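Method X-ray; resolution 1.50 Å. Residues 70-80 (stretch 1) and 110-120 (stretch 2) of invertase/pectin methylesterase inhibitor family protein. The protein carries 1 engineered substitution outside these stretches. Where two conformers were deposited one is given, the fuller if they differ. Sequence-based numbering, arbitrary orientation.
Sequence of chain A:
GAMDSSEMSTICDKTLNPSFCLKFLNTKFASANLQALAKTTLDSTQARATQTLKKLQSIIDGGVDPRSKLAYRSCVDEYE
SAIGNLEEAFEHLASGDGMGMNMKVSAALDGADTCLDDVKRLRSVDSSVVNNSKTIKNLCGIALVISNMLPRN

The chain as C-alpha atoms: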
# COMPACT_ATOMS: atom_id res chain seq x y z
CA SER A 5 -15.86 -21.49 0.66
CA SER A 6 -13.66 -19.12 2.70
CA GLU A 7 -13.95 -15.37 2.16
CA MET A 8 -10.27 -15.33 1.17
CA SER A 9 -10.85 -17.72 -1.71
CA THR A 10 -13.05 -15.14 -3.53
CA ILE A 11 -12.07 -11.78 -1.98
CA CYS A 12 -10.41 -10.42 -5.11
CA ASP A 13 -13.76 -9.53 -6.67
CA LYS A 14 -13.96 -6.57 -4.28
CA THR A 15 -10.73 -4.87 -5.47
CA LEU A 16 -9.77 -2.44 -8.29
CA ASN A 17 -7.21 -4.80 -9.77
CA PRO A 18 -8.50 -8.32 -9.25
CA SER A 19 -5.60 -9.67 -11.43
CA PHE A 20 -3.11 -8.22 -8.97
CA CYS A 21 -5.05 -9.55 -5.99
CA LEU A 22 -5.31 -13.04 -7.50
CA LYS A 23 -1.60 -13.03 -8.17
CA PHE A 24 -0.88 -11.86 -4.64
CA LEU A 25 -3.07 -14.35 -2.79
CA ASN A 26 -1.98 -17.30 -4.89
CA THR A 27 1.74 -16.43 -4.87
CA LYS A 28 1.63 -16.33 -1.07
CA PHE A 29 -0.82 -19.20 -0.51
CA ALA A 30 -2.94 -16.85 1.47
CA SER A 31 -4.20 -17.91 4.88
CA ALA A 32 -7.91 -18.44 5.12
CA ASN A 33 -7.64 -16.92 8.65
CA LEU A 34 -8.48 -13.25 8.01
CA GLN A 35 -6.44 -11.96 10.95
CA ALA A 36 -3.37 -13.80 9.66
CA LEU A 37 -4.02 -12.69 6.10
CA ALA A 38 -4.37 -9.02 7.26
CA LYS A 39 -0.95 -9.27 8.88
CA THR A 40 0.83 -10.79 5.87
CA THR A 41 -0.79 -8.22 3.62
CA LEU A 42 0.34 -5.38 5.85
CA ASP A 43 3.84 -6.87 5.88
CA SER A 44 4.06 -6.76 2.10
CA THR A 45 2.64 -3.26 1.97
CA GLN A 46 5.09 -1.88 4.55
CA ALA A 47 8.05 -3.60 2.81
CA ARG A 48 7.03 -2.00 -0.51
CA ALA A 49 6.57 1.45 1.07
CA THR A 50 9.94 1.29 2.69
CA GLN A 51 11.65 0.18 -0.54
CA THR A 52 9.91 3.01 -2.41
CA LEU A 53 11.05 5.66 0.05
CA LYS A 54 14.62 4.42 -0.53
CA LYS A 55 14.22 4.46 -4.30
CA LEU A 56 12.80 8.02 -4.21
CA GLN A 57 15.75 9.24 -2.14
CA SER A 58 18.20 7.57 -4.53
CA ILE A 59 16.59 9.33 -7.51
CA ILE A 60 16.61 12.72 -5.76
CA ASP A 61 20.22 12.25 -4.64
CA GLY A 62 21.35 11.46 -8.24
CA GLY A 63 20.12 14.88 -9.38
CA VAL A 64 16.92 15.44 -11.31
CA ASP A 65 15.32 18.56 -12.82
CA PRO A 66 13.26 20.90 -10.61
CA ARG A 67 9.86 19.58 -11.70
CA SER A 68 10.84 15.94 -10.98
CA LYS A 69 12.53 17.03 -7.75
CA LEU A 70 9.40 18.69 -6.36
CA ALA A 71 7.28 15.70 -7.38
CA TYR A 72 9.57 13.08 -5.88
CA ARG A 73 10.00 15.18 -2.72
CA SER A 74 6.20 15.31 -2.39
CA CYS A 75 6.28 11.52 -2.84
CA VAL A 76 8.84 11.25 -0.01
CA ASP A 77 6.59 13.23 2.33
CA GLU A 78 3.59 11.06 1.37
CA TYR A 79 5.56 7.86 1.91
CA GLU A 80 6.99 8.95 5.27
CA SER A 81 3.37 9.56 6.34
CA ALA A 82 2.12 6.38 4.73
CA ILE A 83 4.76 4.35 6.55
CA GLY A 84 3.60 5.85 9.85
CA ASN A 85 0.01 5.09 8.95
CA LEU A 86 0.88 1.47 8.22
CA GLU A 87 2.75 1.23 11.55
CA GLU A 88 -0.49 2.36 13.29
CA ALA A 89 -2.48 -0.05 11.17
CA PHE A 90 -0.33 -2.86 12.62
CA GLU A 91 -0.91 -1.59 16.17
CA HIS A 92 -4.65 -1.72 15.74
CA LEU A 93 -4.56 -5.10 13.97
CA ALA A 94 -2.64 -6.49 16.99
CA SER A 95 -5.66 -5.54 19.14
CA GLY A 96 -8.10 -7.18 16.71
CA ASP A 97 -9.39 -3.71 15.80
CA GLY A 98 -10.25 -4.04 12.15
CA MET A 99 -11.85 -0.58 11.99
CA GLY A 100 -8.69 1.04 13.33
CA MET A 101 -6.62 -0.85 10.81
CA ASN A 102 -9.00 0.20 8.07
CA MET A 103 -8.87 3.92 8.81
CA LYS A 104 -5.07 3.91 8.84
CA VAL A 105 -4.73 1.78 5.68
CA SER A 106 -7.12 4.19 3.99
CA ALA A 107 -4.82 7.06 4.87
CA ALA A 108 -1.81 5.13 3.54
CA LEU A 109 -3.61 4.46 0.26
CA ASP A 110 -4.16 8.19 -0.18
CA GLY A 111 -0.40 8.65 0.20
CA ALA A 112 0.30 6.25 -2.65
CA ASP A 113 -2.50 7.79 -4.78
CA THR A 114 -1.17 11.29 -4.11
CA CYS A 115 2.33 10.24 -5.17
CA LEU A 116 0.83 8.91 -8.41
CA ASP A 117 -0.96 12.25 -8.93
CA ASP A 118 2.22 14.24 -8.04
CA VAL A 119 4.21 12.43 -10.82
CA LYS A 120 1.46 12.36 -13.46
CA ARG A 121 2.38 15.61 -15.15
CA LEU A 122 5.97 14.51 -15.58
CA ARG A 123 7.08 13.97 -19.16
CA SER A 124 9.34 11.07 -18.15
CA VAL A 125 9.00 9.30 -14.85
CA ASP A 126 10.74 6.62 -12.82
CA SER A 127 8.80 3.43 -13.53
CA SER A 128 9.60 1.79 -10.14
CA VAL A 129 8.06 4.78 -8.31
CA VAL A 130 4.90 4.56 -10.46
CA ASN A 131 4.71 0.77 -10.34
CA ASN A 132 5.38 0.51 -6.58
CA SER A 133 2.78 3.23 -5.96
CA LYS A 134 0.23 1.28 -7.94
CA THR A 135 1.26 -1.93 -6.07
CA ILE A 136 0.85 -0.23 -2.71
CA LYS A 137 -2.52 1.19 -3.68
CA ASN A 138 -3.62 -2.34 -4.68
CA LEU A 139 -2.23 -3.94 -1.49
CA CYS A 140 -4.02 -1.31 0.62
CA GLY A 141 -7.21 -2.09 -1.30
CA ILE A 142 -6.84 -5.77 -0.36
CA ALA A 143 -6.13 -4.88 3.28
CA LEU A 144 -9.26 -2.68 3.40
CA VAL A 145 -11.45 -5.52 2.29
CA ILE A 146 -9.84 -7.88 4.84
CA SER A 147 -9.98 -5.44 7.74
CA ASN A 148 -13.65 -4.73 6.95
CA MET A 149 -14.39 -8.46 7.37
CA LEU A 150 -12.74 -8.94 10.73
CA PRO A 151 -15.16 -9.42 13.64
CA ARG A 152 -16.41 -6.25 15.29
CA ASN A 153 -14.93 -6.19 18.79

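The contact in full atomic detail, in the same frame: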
# COMPACT_ATOMS: atom_id res chain seq x y z
N LEU A 70 10.50 18.27 -7.22
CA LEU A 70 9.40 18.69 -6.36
C LEU A 70 8.44 17.52 -6.26
O LEU A 70 7.94 17.20 -5.17
CB LEU A 70 8.67 19.91 -6.90
CG LEU A 70 7.61 20.45 -5.93
N ALA A 71 8.20 16.85 -7.37
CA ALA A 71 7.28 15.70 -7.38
C ALA A 71 7.76 14.57 -6.50
O ALA A 71 6.99 14.01 -5.72
CB ALA A 71 7.02 15.19 -8.79
N TYR A 72 9.01 14.18 -6.66
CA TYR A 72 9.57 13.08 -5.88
C TYR A 72 9.69 13.45 -4.40
O TYR A 72 9.55 12.57 -3.55
CB TYR A 72 10.90 12.58 -6.48
CG TYR A 72 10.74 11.96 -7.86
CD1 TYR A 72 9.69 11.12 -8.20
CD2 TYR A 72 11.67 12.25 -8.88
CE1 TYR A 72 9.57 10.58 -9.44
CE2 TYR A 72 11.53 11.72 -10.11
CZ TYR A 72 10.51 10.91 -10.43
OH TYR A 72 10.41 10.38 -11.70
N ARG A 73 9.96 14.71 -4.10
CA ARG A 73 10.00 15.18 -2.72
C ARG A 73 8.62 15.13 -2.07
O ARG A 73 8.51 14.76 -0.89
CB ARG A 73 10.56 16.59 -2.61
CG ARG A 73 12.07 16.67 -2.56
CD ARG A 73 12.57 18.10 -2.49
NE ARG A 73 14.03 18.17 -2.45
N SER A 74 7.58 15.47 -2.84
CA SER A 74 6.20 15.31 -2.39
C SER A 74 5.93 13.81 -2.13
O SER A 74 5.26 13.44 -1.12
CB SER A 74 5.25 15.85 -3.44
OG SER A 74 3.90 15.51 -3.14
N CYS A 75 6.42 12.96 -3.01
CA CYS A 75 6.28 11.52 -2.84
C CYS A 75 6.98 11.07 -1.55
O CYS A 75 6.44 10.26 -0.80
CB CYS A 75 6.81 10.74 -4.06
SG CYS A 75 5.76 10.79 -5.51
N VAL A 76 8.13 11.65 -1.23
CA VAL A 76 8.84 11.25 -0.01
C VAL A 76 8.00 11.61 1.22
O VAL A 76 7.88 10.79 2.13
CB VAL A 76 10.24 11.91 0.09
CG1 VAL A 76 10.81 11.82 1.51
CG2 VAL A 76 11.20 11.30 -0.90
N ASP A 77 7.42 12.79 1.22
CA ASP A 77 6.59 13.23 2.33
C ASP A 77 5.39 12.29 2.45
O ASP A 77 5.04 11.90 3.57
CB ASP A 77 6.14 14.66 2.14
CG ASP A 77 7.29 15.65 2.18
OD1 ASP A 77 8.39 15.32 2.65
OD2 ASP A 77 7.16 16.79 1.75
N GLU A 78 4.77 11.94 1.34
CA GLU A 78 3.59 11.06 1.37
C GLU A 78 3.97 9.68 1.88
O GLU A 78 3.20 9.06 2.63
CB GLU A 78 2.94 10.96 -0.01
CG GLU A 78 2.33 12.28 -0.48
CD GLU A 78 1.19 12.76 0.39
OE1 GLU A 78 0.46 11.94 0.93
OE2 GLU A 78 1.06 13.99 0.60
N TYR A 79 5.13 9.17 1.48
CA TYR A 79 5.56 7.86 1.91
C TYR A 79 6.01 7.82 3.37
O TYR A 79 5.79 6.80 4.04
CB TYR A 79 6.60 7.24 0.95
CG TYR A 79 5.88 6.53 -0.20
CD1 TYR A 79 5.88 7.06 -1.48
CD2 TYR A 79 5.02 5.46 0.05
CE1 TYR A 79 5.18 6.45 -2.52
CE2 TYR A 79 4.30 4.85 -0.99
CZ TYR A 79 4.43 5.36 -2.29
OH TYR A 79 3.73 4.79 -3.34
N GLU A 80 6.66 8.88 3.86
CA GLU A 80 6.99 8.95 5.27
C GLU A 80 5.68 8.86 6.11
O GLU A 80 5.61 8.11 7.07
CB GLU A 80 7.81 10.19 5.60
CG GLU A 80 9.21 10.15 4.98
CD GLU A 80 10.04 11.37 5.27
OE1 GLU A 80 9.45 12.45 5.49
OE2 GLU A 80 11.27 11.22 5.23
N ASP A 110 -4.13 6.82 0.32
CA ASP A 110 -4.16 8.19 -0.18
C ASP A 110 -2.75 8.70 -0.42
O ASP A 110 -2.53 9.47 -1.38
CB ASP A 110 -4.83 9.12 0.82
CG ASP A 110 -6.29 9.16 0.68
OD1 ASP A 110 -6.89 8.30 -0.05
OD2 ASP A 110 -6.94 10.05 1.27
N GLY A 111 -1.79 8.27 0.40
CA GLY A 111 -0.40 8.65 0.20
C GLY A 111 0.11 8.11 -1.10
O GLY A 111 0.75 8.86 -1.89
N ALA A 112 -0.10 6.82 -1.39
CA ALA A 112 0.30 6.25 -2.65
C ALA A 112 -0.40 6.92 -3.83
O ALA A 112 0.24 7.21 -4.84
CB ALA A 112 0.10 4.75 -2.67
N ASP A 113 -1.69 7.20 -3.70
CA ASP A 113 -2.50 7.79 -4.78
C ASP A 113 -2.00 9.20 -5.06
O ASP A 113 -1.94 9.63 -6.24
CB ASP A 113 -3.98 7.82 -4.36
CG ASP A 113 -4.96 7.38 -5.47
OD1 ASP A 113 -4.56 7.14 -6.63
OD2 ASP A 113 -6.19 7.24 -5.20
N THR A 114 -1.64 9.90 -4.00
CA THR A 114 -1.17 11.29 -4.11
C THR A 114 0.18 11.32 -4.80
O THR A 114 0.39 12.13 -5.68
CB THR A 114 -1.05 11.94 -2.76
OG1 THR A 114 -2.34 12.11 -2.16
CG2 THR A 114 -0.44 13.37 -2.88
N CYS A 115 1.08 10.40 -4.43
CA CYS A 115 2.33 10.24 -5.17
C CYS A 115 2.07 10.04 -6.66
O CYS A 115 2.67 10.73 -7.50
CB CYS A 115 3.19 9.11 -4.58
SG CYS A 115 4.76 8.91 -5.53
N LEU A 116 1.15 9.15 -7.01
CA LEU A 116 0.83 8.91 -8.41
C LEU A 116 0.35 10.20 -9.09
O LEU A 116 0.76 10.53 -10.21
CB LEU A 116 -0.25 7.87 -8.53
CG LEU A 116 0.25 6.47 -8.36
CD1 LEU A 116 -0.92 5.52 -8.18
CD2 LEU A 116 1.14 6.11 -9.58
N ASP A 117 -0.50 10.96 -8.41
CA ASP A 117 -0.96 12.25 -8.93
C ASP A 117 0.16 13.34 -8.98
O ASP A 117 0.15 14.22 -9.85
CB ASP A 117 -2.15 12.76 -8.10
CG ASP A 117 -3.43 11.93 -8.33
OD1 ASP A 117 -3.52 11.16 -9.31
OD2 ASP A 117 -4.41 12.00 -7.55
N ASP A 118 1.14 13.27 -8.08
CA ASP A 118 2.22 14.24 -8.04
C ASP A 118 3.18 14.02 -9.22
O ASP A 118 3.87 15.00 -9.61
CB ASP A 118 3.07 14.10 -6.77
CG ASP A 118 2.41 14.65 -5.50
OD1 ASP A 118 1.64 15.62 -5.55
OD2 ASP A 118 2.73 14.20 -4.38
N VAL A 119 3.26 12.79 -9.74
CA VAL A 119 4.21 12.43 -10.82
C VAL A 119 3.56 12.34 -12.19
O VAL A 119 4.27 12.10 -13.18
CB VAL A 119 5.04 11.12 -10.55
CG1 VAL A 119 5.82 11.19 -9.24
CG2 VAL A 119 4.18 9.88 -10.58
N LYS A 120 2.25 12.56 -12.24
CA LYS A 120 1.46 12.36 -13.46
C LYS A 120 1.77 13.33 -14.57
O LYS A 120 1.62 12.98 -15.73
CB LYS A 120 -0.04 12.49 -13.16
CG LYS A 120 -0.52 13.94 -12.98

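Antiparallel helices that are joined by a disulfide illustrate how a covalent link and small side chains can work together at a close interface. In this inhibitor-family protein, residues 70-80 lie within one helix, and the helix that enters the second stretch at Asp110 runs beside it in nearly the opposite direction, at 175°. The axes approach to 8.6 Å. The register steps along both helices: the CA atoms of Ala71 and Asp118 are 5.3 Å apart, those of Cys75 and Cys115 4.8 Å, and those of Glu78 and Gly111 also 4.8 Å.

At the middle step the disulfide joins Cys75 SG to Cys115 SG at 2.1 Å, with a chi3 of 91°, close to the unstrained value for such a bond. Cys75 adopts the m rotamer and Cys115 the t rotamer. No hydrogen bond crosses between the stretches; around the covalent link the contacts are of packing. Cys115 SG lies at the edge of the Tyr79 ring, 3.9 Å from Tyr79 CE1, while Tyr79 OH reaches to 3.7 Å from Ala112 CB.

Toward the other end, Val119 supplies an apolar surface: its CG1 lies 3.8 Å from both Cys75 SG and Tyr72 CE1, and 4.2 Å from Ala71 CB. The small Ala71 also packs against backbone, its CB 3.3 Å from Asp118 O. The side chain of Asp118 fits as a knob among Ala71, Ser74, Cys75 and Glu78.

Gly111 meets Glu78 where space is scarce; an ideal CB on the glycine would lie only 3.1 Å from Glu78 O. The Glu78 side chain reaches across to the neighbouring helix, with OE1 3.5 Å from Gly111 CA and CD 3.7 Å from Thr114 CG2. Thr114 turns its hydroxyl back to its own helix, where OG1 donates a 2.8 Å hydrogen bond to Asp110 O, leaving the methyl to meet the glutamate.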